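ABC transporter binding protein AcbH (Actinoplanes, PDB 3OO8) is an extracellular solute receptor of an ABC transporter that binds beta-D-galactopyranose with an exclusive preference for that sugar. Local coordinates at residues T193-N202 with G221-L232; E157-F165 with F281-P289. The protein carries 2 engineered substitutions. All blocks are in the same frame, centred on the assembly; numbering follows the deposited sequence.

Interaction 1: residues T193-N202 with G221-L232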
loop_
_atom_site.group_PDB
_atom_site.type_symbol
_atom_site.label_atom_id
_atom_site.label_comp_id
_atom_site.label_asym_id
_atom_site.label_seq_id
_atom_site.Cartn_x
_atom_site.Cartn_y
_atom_site.Cartn_z
ATOM N N THR A 193 10.072 0.671 5.473
ATOM C CA THR A 193 11.263 -0.150 5.653
ATOM C C THR A 193 11.005 -1.230 6.725
ATOM O O THR A 193 11.412 -2.390 6.559
ATOM C CB THR A 193 12.498 0.708 5.972
ATOM O OG1 THR A 193 12.852 1.420 4.778
ATOM C CG2 THR A 193 13.649 -0.183 6.382
ATOM N N PHE A 194 10.339 -0.852 7.813
ATOM C CA PHE A 194 9.975 -1.849 8.817
ATOM C C PHE A 194 9.149 -2.962 8.166
ATOM O O PHE A 194 9.463 -4.161 8.302
ATOM C CB PHE A 194 9.186 -1.283 10.007
ATOM C CG PHE A 194 8.808 -2.356 10.989
ATOM C CD1 PHE A 194 9.666 -2.697 12.041
ATOM C CD2 PHE A 194 7.633 -3.094 10.814
ATOM C CE1 PHE A 194 9.350 -3.715 12.901
ATOM C CE2 PHE A 194 7.320 -4.153 11.668
ATOM C CZ PHE A 194 8.179 -4.447 12.719
ATOM N N ASP A 195 8.120 -2.549 7.431
ATOM C CA ASP A 195 7.239 -3.518 6.795
ATOM C C ASP A 195 7.970 -4.491 5.887
ATOM O O ASP A 195 7.736 -5.697 5.933
ATOM C CB ASP A 195 6.184 -2.821 5.949
ATOM C CG ASP A 195 5.198 -2.013 6.764
ATOM O OD1 ASP A 195 5.091 -2.127 8.009
ATOM O OD2 ASP A 195 4.477 -1.234 6.047
ATOM N N ILE A 196 8.824 -3.976 5.016
ATOM C CA ILE A 196 9.454 -4.852 4.026
ATOM C C ILE A 196 10.478 -5.799 4.672
ATOM O O ILE A 196 10.581 -6.969 4.263
ATOM C CB ILE A 196 10.031 -4.057 2.815
ATOM C CG1 ILE A 196 10.239 -4.947 1.584
ATOM C CG2 ILE A 196 11.332 -3.281 3.154
ATOM C CD1 ILE A 196 9.027 -5.790 1.145
ATOM N N LEU A 197 11.256 -5.299 5.637
ATOM C CA LEU A 197 12.181 -6.166 6.391
ATOM C C LEU A 197 11.392 -7.283 7.079
ATOM O O LEU A 197 11.805 -8.444 7.026
ATOM C CB LEU A 197 12.964 -5.373 7.419
ATOM C CG LEU A 197 13.961 -4.415 6.780
ATOM C CD1 LEU A 197 14.605 -3.656 7.907
ATOM C CD2 LEU A 197 15.062 -5.177 6.022
ATOM N N ASN A 198 10.283 -6.928 7.725
ATOM C CA ASN A 198 9.446 -7.941 8.384
ATOM C C ASN A 198 8.883 -8.975 7.405
ATOM O O ASN A 198 8.944 -10.198 7.672
ATOM C CB ASN A 198 8.341 -7.251 9.210
ATOM C CG ASN A 198 7.792 -8.129 10.323
ATOM O OD1 ASN A 198 8.506 -8.966 10.887
ATOM N ND2 ASN A 198 6.534 -7.868 10.717
ATOM N N LEU A 199 8.385 -8.517 6.254
ATOM C CA LEU A 199 7.856 -9.435 5.209
ATOM C C LEU A 199 8.938 -10.347 4.640
ATOM O O LEU A 199 8.645 -11.461 4.243
ATOM C CB LEU A 199 7.278 -8.630 4.042
ATOM C CG LEU A 199 6.010 -7.834 4.358
ATOM C CD1 LEU A 199 5.616 -6.892 3.236
ATOM C CD2 LEU A 199 4.854 -8.798 4.664
ATOM N N ARG A 200 10.168 -9.838 4.539
ATOM C CA ARG A 200 11.275 -10.621 3.969
ATOM C C ARG A 200 11.921 -11.575 4.973
ATOM O O ARG A 200 12.421 -12.612 4.549
ATOM C CB ARG A 200 12.364 -9.663 3.473
ATOM C CG ARG A 200 11.905 -8.922 2.229
ATOM C CD ARG A 200 12.043 -9.773 0.950
ATOM N NE ARG A 200 11.797 -8.970 -0.256
ATOM C CZ ARG A 200 10.593 -8.694 -0.746
ATOM N NH1 ARG A 200 9.487 -9.187 -0.182
ATOM N NH2 ARG A 200 10.494 -7.939 -1.820
ATOM N N ILE A 201 11.940 -11.215 6.261
ATOM C CA ILE A 201 12.571 -12.051 7.318
ATOM C C ILE A 201 11.568 -13.038 7.922
ATOM O O ILE A 201 11.851 -14.246 8.010
ATOM C CB ILE A 201 13.142 -11.165 8.432
ATOM C CG1 ILE A 201 14.268 -10.341 7.823
ATOM C CG2 ILE A 201 13.747 -12.001 9.585
ATOM C CD1 ILE A 201 14.726 -9.179 8.707
ATOM N N ASN A 202 10.407 -12.497 8.322
ATOM C CA ASN A 202 9.381 -13.248 9.056
ATOM C C ASN A 202 8.163 -13.698 8.255
ATOM O O ASN A 202 7.454 -14.633 8.662
ATOM C CB ASN A 202 8.943 -12.465 10.299
ATOM C CG ASN A 202 10.106 -12.175 11.239
ATOM O OD1 ASN A 202 10.372 -11.009 11.590
ATOM N ND2 ASN A 202 10.849 -13.213 11.587
ATOM N N GLY A 221 11.197 -12.037 16.589
ATOM C CA GLY A 221 11.150 -11.730 15.150
ATOM C C GLY A 221 11.297 -10.237 14.899
ATOM O O GLY A 221 11.783 -9.824 13.833
ATOM N N VAL A 222 10.817 -9.436 15.849
ATOM C CA VAL A 222 10.922 -7.987 15.763
ATOM C C VAL A 222 12.353 -7.545 16.015
ATOM O O VAL A 222 12.858 -6.617 15.374
ATOM C CB VAL A 222 9.919 -7.281 16.698
ATOM C CG1 VAL A 222 10.132 -5.794 16.674
ATOM C CG2 VAL A 222 8.516 -7.573 16.225
ATOM N N THR A 223 13.013 -8.199 16.964
ATOM C CA THR A 223 14.421 -7.915 17.206
ATOM C C THR A 223 15.209 -8.183 15.937
ATOM O O THR A 223 16.085 -7.394 15.580
ATOM C CB THR A 223 15.004 -8.806 18.329
ATOM O OG1 THR A 223 14.100 -8.812 19.449
ATOM C CG2 THR A 223 16.363 -8.232 18.775
ATOM N N LYS A 224 14.872 -9.252 15.244
ATOM C CA LYS A 224 15.580 -9.621 14.017
ATOM C C LYS A 224 15.391 -8.602 12.916
ATOM O O LYS A 224 16.327 -8.353 12.135
ATOM C CB LYS A 224 15.162 -10.994 13.538
ATOM C CG LYS A 224 15.695 -12.157 14.361
ATOM C CD LYS A 224 15.209 -13.433 13.729
ATOM C CE LYS A 224 13.821 -13.182 13.156
ATOM N NZ LYS A 224 13.012 -14.389 12.980
ATOM N N VAL A 225 14.188 -8.036 12.825
ATOM C CA VAL A 225 13.958 -6.916 11.896
ATOM C C VAL A 225 14.889 -5.743 12.154
ATOM O O VAL A 225 15.550 -5.240 11.243
ATOM C CB VAL A 225 12.487 -6.443 11.885
ATOM C CG1 VAL A 225 12.346 -5.108 11.109
ATOM C CG2 VAL A 225 11.591 -7.514 11.303
ATOM N N PHE A 226 14.965 -5.325 13.408
ATOM C CA PHE A 226 15.786 -4.170 13.744
ATOM C C PHE A 226 17.283 -4.459 13.628
ATOM O O PHE A 226 18.084 -3.567 13.263
ATOM C CB PHE A 226 15.365 -3.582 15.104
ATOM C CG PHE A 226 14.087 -2.740 15.051
ATOM C CD1 PHE A 226 14.075 -1.484 14.450
ATOM C CD2 PHE A 226 12.910 -3.207 15.636
ATOM C CE1 PHE A 226 12.906 -0.719 14.406
ATOM C CE2 PHE A 226 11.746 -2.436 15.618
ATOM C CZ PHE A 226 11.736 -1.209 15.003
ATOM N N ASP A 227 17.666 -5.691 13.941
ATOM C CA ASP A 227 19.054 -6.145 13.765
ATOM C C ASP A 227 19.442 -6.066 12.295
ATOM O O ASP A 227 20.525 -5.579 11.970
ATOM C CB ASP A 227 19.290 -7.538 14.356
ATOM C CG ASP A 227 19.339 -7.519 15.881
ATOM O OD1 ASP A 227 19.583 -6.458 16.475
ATOM O OD2 ASP A 227 19.147 -8.590 16.494
ATOM N N GLN A 228 18.534 -6.459 11.401
ATOM C CA GLN A 228 18.827 -6.343 9.967
ATOM C C GLN A 228 18.926 -4.875 9.575
ATOM O O GLN A 228 19.758 -4.472 8.754
ATOM C CB GLN A 228 17.734 -7.029 9.125
ATOM C CG GLN A 228 18.208 -7.428 7.718
ATOM C CD GLN A 228 18.723 -8.872 7.592
ATOM O OE1 GLN A 228 18.566 -9.708 8.495
ATOM N NE2 GLN A 228 19.288 -9.186 6.425
ATOM N N TRP A 229 18.083 -4.052 10.181
ATOM C CA TRP A 229 18.063 -2.631 9.844
ATOM C C TRP A 229 19.362 -1.961 10.306
ATOM O O TRP A 229 19.816 -0.985 9.687
ATOM C CB TRP A 229 16.850 -1.953 10.491
ATOM C CG TRP A 229 16.419 -0.657 9.863
ATOM C CD1 TRP A 229 17.207 0.263 9.170
ATOM C CD2 TRP A 229 15.125 -0.069 9.959
ATOM N NE1 TRP A 229 16.445 1.347 8.802
ATOM C CE2 TRP A 229 15.161 1.170 9.267
ATOM C CE3 TRP A 229 13.915 -0.494 10.537
ATOM C CZ2 TRP A 229 14.040 2.000 9.155
ATOM C CZ3 TRP A 229 12.787 0.339 10.431
ATOM C CH2 TRP A 229 12.850 1.558 9.722
ATOM N N ARG A 230 19.955 -2.478 11.392
ATOM C CA ARG A 230 21.247 -1.921 11.846
ATOM C C ARG A 230 22.250 -2.016 10.716
ATOM O O ARG A 230 23.054 -1.095 10.517
ATOM C CB ARG A 230 21.762 -2.608 13.126
ATOM C CG ARG A 230 20.997 -2.132 14.352
ATOM C CD ARG A 230 21.326 -2.890 15.632
ATOM N NE ARG A 230 22.755 -3.010 15.905
ATOM C CZ ARG A 230 23.375 -4.170 16.119
ATOM N NH1 ARG A 230 22.694 -5.317 16.109
ATOM N NH2 ARG A 230 24.673 -4.183 16.370
ATOM N N GLU A 231 22.219 -3.121 9.988
ATOM C CA GLU A 231 23.120 -3.274 8.844
ATOM C C GLU A 231 22.743 -2.315 7.719
ATOM O O GLU A 231 23.581 -1.558 7.202
ATOM C CB GLU A 231 23.151 -4.695 8.307
ATOM C CG GLU A 231 23.999 -4.746 7.046
ATOM C CD GLU A 231 24.277 -6.125 6.513
ATOM O OE1 GLU A 231 23.473 -7.053 6.763
ATOM O OE2 GLU A 231 25.303 -6.264 5.817
ATOM N N LEU A 232 21.464 -2.332 7.355
ATOM C CA LEU A 232 20.944 -1.485 6.285
ATOM C C LEU A 232 21.269 -0.001 6.487
ATOM O O LEU A 232 21.582 0.699 5.520
ATOM C CB LEU A 232 19.411 -1.667 6.155
ATOM C CG LEU A 232 18.708 -0.905 5.018
ATOM C CD1 LEU A 232 19.150 -1.321 3.630
ATOM C CD2 LEU A 232 17.192 -1.009 5.161
HETATM O O HOH W 1 11.835 -16.123 10.711
#
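Val225 of the helix at 221-232 sits as a knob in a hole formed by Phe194, Leu197, Asn198 and Ile201 of helix 193-201, a knobs-into-holes contact within the solute-binding protein fold; the two short helical segments run at 115° to each other. The branched valine fills the hole with both methyls: CG1 meets Phe194 CD1 at 3.7 Å, while CG2 turns to Asn198. The buried side of the contact is aromatic. Thr193 turns CG2 away from its own backbone N, which sets this methyl over one face of the Trp229 indole, 3.6 Å from the centroid of its six-membered ring, a CH-pi contact; a methyl is slim enough to approach the ring closely. Leu197 CD1 touches Trp229 CB, and the rings of Phe194 and Phe226 meet with planes at 49°. Trp229 keeps its polar NE1 satisfied through Gln236. Toward the C-terminal end of 193-202 the contact becomes more open to solvent: Ile201 CD1 lies 3.7 Å from Gln228 CB, and Ile201 CG2 meets Lys224 CE at 3.8 Å where the two side chains cross at a slant. The long lysine carries its ammonium group out to the solvent side, where Lys224 NZ donates to a water, 3.1 Å from its oxygen, that in turn donates to Ile201 O.

Interaction 2: residues E157-F165 with F281-P289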
loop_
_atom_site.group_PDB
_atom_site.type_symbol
_atom_site.label_atom_id
_atom_site.label_comp_id
_atom_site.label_asym_id
_atom_site.label_seq_id
_atom_site.Cartn_x
_atom_site.Cartn_y
_atom_site.Cartn_z
ATOM N N GLU A 157 24.392 -3.973 -11.306
ATOM C CA GLU A 157 23.379 -4.983 -11.653
ATOM C C GLU A 157 22.264 -4.966 -10.611
ATOM O O GLU A 157 22.492 -4.696 -9.434
ATOM C CB GLU A 157 23.999 -6.386 -11.700
ATOM C CG GLU A 157 25.168 -6.533 -12.669
ATOM C CD GLU A 157 24.791 -6.277 -14.122
ATOM O OE1 GLU A 157 23.615 -6.460 -14.502
ATOM O OE2 GLU A 157 25.684 -5.893 -14.908
ATOM N N VAL A 158 21.039 -5.213 -11.073
ATOM C CA VAL A 158 19.879 -5.341 -10.181
ATOM C C VAL A 158 20.070 -6.529 -9.241
ATOM O O VAL A 158 20.276 -7.656 -9.701
ATOM C CB VAL A 158 18.576 -5.492 -10.996
ATOM C CG1 VAL A 158 17.433 -5.884 -10.042
ATOM C CG2 VAL A 158 18.273 -4.203 -11.742
ATOM N N PRO A 159 19.994 -6.288 -7.917
ATOM C CA PRO A 159 20.268 -7.350 -6.946
ATOM C C PRO A 159 19.014 -8.163 -6.604
ATOM O O PRO A 159 17.969 -7.592 -6.251
ATOM C CB PRO A 159 20.786 -6.576 -5.731
ATOM C CG PRO A 159 20.045 -5.262 -5.805
ATOM C CD PRO A 159 19.789 -4.977 -7.266
ATOM N N ALA A 160 19.126 -9.484 -6.735
ATOM C CA ALA A 160 18.022 -10.363 -6.343
ATOM C C ALA A 160 18.055 -10.723 -4.867
ATOM O O ALA A 160 17.009 -11.098 -4.292
ATOM C CB ALA A 160 18.026 -11.629 -7.171
ATOM N N SER A 161 19.246 -10.703 -4.276
ATOM C CA SER A 161 19.450 -11.126 -2.897
ATOM C C SER A 161 19.984 -10.016 -2.015
ATOM O O SER A 161 20.581 -9.056 -2.507
ATOM C CB SER A 161 20.494 -12.247 -2.867
ATOM O OG SER A 161 21.736 -11.720 -3.332
ATOM N N TRP A 162 19.819 -10.176 -0.705
ATOM C CA TRP A 162 20.370 -9.240 0.252
ATOM C C TRP A 162 21.882 -9.164 0.084
ATOM O O TRP A 162 22.446 -8.080 0.142
ATOM C CB TRP A 162 20.050 -9.703 1.661
ATOM C CG TRP A 162 20.578 -8.849 2.763
ATOM C CD1 TRP A 162 21.691 -9.074 3.529
ATOM C CD2 TRP A 162 20.002 -7.630 3.253
ATOM N NE1 TRP A 162 21.832 -8.085 4.459
ATOM C CE2 TRP A 162 20.819 -7.180 4.315
ATOM C CE3 TRP A 162 18.879 -6.878 2.895
ATOM C CZ2 TRP A 162 20.547 -6.018 5.038
ATOM C CZ3 TRP A 162 18.592 -5.711 3.618
ATOM C CH2 TRP A 162 19.439 -5.285 4.678
ATOM N N GLU A 163 22.542 -10.297 -0.167
ATOM C CA GLU A 163 24.009 -10.228 -0.277
ATOM C C GLU A 163 24.407 -9.369 -1.461
ATOM O O GLU A 163 25.349 -8.575 -1.346
ATOM C CB GLU A 163 24.669 -11.627 -0.336
ATOM C CG GLU A 163 24.415 -12.431 -1.620
ATOM C CD GLU A 163 25.361 -12.076 -2.790
ATOM O OE1 GLU A 163 25.149 -12.580 -3.925
ATOM O OE2 GLU A 163 26.321 -11.293 -2.581
ATOM N N ALA A 164 23.694 -9.481 -2.580
ATOM C CA ALA A 164 24.054 -8.693 -3.776
ATOM C C ALA A 164 23.713 -7.227 -3.522
ATOM O O ALA A 164 24.441 -6.313 -3.940
ATOM C CB ALA A 164 23.341 -9.224 -4.999
ATOM N N PHE A 165 22.641 -7.010 -2.765
ATOM C CA PHE A 165 22.164 -5.668 -2.411
ATOM C C PHE A 165 23.196 -4.907 -1.572
ATOM O O PHE A 165 23.504 -3.738 -1.835
ATOM C CB PHE A 165 20.838 -5.839 -1.669
ATOM C CG PHE A 165 20.113 -4.549 -1.357
ATOM C CD1 PHE A 165 19.759 -3.661 -2.374
ATOM C CD2 PHE A 165 19.729 -4.254 -0.056
ATOM C CE1 PHE A 165 19.062 -2.517 -2.096
ATOM C CE2 PHE A 165 19.037 -3.078 0.241
ATOM C CZ PHE A 165 18.691 -2.210 -0.793
ATOM N N PHE A 281 12.625 0.494 -11.379
ATOM C CA PHE A 281 12.671 -0.007 -10.005
ATOM C C PHE A 281 12.887 -1.487 -9.973
ATOM O O PHE A 281 12.778 -2.169 -11.001
ATOM C CB PHE A 281 11.393 0.312 -9.216
ATOM C CG PHE A 281 10.138 -0.360 -9.748
ATOM C CD1 PHE A 281 9.796 -1.639 -9.330
ATOM C CD2 PHE A 281 9.252 0.346 -10.571
ATOM C CE1 PHE A 281 8.623 -2.254 -9.772
ATOM C CE2 PHE A 281 8.077 -0.250 -11.008
ATOM C CZ PHE A 281 7.754 -1.538 -10.626
ATOM N N PHE A 282 13.312 -1.964 -8.810
ATOM C CA PHE A 282 13.345 -3.401 -8.551
ATOM C C PHE A 282 12.679 -3.674 -7.213
ATOM O O PHE A 282 12.606 -2.794 -6.365
ATOM C CB PHE A 282 14.760 -4.007 -8.665
ATOM C CG PHE A 282 15.808 -3.369 -7.751
ATOM C CD1 PHE A 282 15.906 -3.776 -6.422
ATOM C CD2 PHE A 282 16.679 -2.403 -8.222
ATOM C CE1 PHE A 282 16.838 -3.245 -5.580
ATOM C CE2 PHE A 282 17.612 -1.850 -7.368
ATOM C CZ PHE A 282 17.697 -2.278 -6.041
ATOM N N VAL A 283 12.111 -4.875 -7.036
ATOM C CA VAL A 283 11.540 -5.181 -5.732
ATOM C C VAL A 283 12.624 -5.347 -4.669
ATOM O O VAL A 283 13.766 -5.732 -4.953
ATOM C CB VAL A 283 10.590 -6.413 -5.790
ATOM C CG1 VAL A 283 9.583 -6.182 -6.887
ATOM C CG2 VAL A 283 11.338 -7.731 -6.047
ATOM N N PHE A 284 12.266 -5.061 -3.423
ATOM C CA PHE A 284 13.262 -5.206 -2.368
ATOM C C PHE A 284 13.840 -6.621 -2.399
ATOM O O PHE A 284 13.076 -7.602 -2.534
ATOM C CB PHE A 284 12.629 -4.920 -1.014
ATOM C CG PHE A 284 13.637 -4.602 0.073
ATOM C CD1 PHE A 284 13.968 -3.272 0.333
ATOM C CD2 PHE A 284 14.220 -5.607 0.839
ATOM C CE1 PHE A 284 14.873 -2.925 1.340
ATOM C CE2 PHE A 284 15.123 -5.284 1.860
ATOM C CZ PHE A 284 15.467 -3.948 2.095
ATOM N N PRO A 285 15.174 -6.768 -2.286
ATOM C CA PRO A 285 15.789 -8.109 -2.430
ATOM C C PRO A 285 15.360 -9.144 -1.391
ATOM O O PRO A 285 14.850 -8.797 -0.328
ATOM C CB PRO A 285 17.291 -7.820 -2.313
ATOM C CG PRO A 285 17.388 -6.416 -2.886
ATOM C CD PRO A 285 16.222 -5.720 -2.215
ATOM N N ALA A 286 15.576 -10.415 -1.720
ATOM C CA ALA A 286 15.206 -11.528 -0.837
ATOM C C ALA A 286 16.204 -11.594 0.313
ATOM O O ALA A 286 17.428 -11.380 0.115
ATOM C CB ALA A 286 15.242 -12.808 -1.610
ATOM N N ILE A 287 15.694 -11.847 1.520
ATOM C CA ILE A 287 16.542 -12.075 2.675
ATOM C C ILE A 287 16.429 -13.530 3.115
ATOM O O ILE A 287 17.414 -14.250 3.170
ATOM C CB ILE A 287 16.178 -11.143 3.848
ATOM C CG1 ILE A 287 16.401 -9.681 3.442
ATOM C CG2 ILE A 287 17.000 -11.531 5.099
ATOM C CD1 ILE A 287 15.955 -8.643 4.494
ATOM N N ASN A 288 15.208 -13.960 3.433
ATOM C CA ASN A 288 14.969 -15.331 3.911
ATOM C C ASN A 288 14.291 -16.041 2.758
ATOM O O ASN A 288 13.163 -15.740 2.383
ATOM C CB ASN A 288 14.128 -15.311 5.202
ATOM C CG ASN A 288 13.647 -16.683 5.626
ATOM O OD1 ASN A 288 13.891 -17.674 4.945
ATOM N ND2 ASN A 288 12.976 -16.744 6.770
ATOM N N PRO A 289 15.019 -16.952 2.111
ATOM C CA PRO A 289 14.463 -17.566 0.933
ATOM C C PRO A 289 13.107 -18.258 1.153
ATOM O O PRO A 289 12.395 -18.509 0.198
ATOM C CB PRO A 289 15.578 -18.518 0.476
ATOM C CG PRO A 289 16.844 -17.911 1.045
ATOM C CD PRO A 289 16.413 -17.364 2.379
HETATM O O HOH W 2 15.277 -7.715 -6.078
#
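Val158 begins the contact by setting CG1 3.5 Å from Phe282 CB, just where the strand ending at Phe282 gives way to loop. Pro159 follows with its ring over one face of the Phe282 phenyl: CD stands 3.7 Å from the ring centroid and 15° off the normal, a CH-pi contact suited to the compact, rigid proline ring, whose C-H bonds next to the electron-withdrawing N are good CH-pi donors. Phe282 is turned to meet it by a chi1 of 57°, with CG between the backbone N and the carbonyl carbon. The carbonyl of Pro159 is joined to that of Val283 by one water that donates to both. Ala160 turns its methyl outward and takes part through its backbone, its O accepting from Ala286 N at 3.0 Å in a nearly straight bond. Ser161 pairs with Ala286 in a single beta bridge and also serves as N-cap of the helix that starts at Trp162, its OG accepting from Ala164 N. Trp162 N, in the first turn, instead donates across the contact to Ala286 O at 2.8 Å. The Trp162 indole extends alongside Ile287, its CE3 3.8 Å from Ile287 CD1, and takes Phe284 at its edge; NE1 is held by Glu231 of the helix at 220-232. Phe165, one helical turn after Ser161, receives Pro285 CD over the centre of one ring face, 4.1 Å from the centroid, while Phe165 CE1 and CE2 meet the CZ atoms of Phe282 and Phe284, the latter ring inclined at 58°. Pro285, with no N-H of its own to satisfy, can press its ring between the Pro159-Ser161 backbone and the Phe165 ring. Two backbone bonds on Ala286 therefore fix the register of loop against helix start, and prolines and aromatic rings, with few polar groups to satisfy, fill the interface.

From the N terminus, the chain first passes residues 157-165, which lead into helix 162-174, then helix 191-201 and, after helix 204-212, helix 220-232. Interaction 1 closes the short loop between these last two carriers, with 18 residues between its segments. Interaction 2 closes only when residues 281-289 leave strand 279-282, 115 residues after 157-165, so interaction 1 is nested inside it. The two also touch: Arg200 NH2 bonds to Phe284 O, Asn288 ND2 to Ile201 O, and Gln228 packs on Trp162. Together they tie three helices to the loop that leaves the mixed sheet, with Thr193 and Phe284 both near the galactose-binding Trp142.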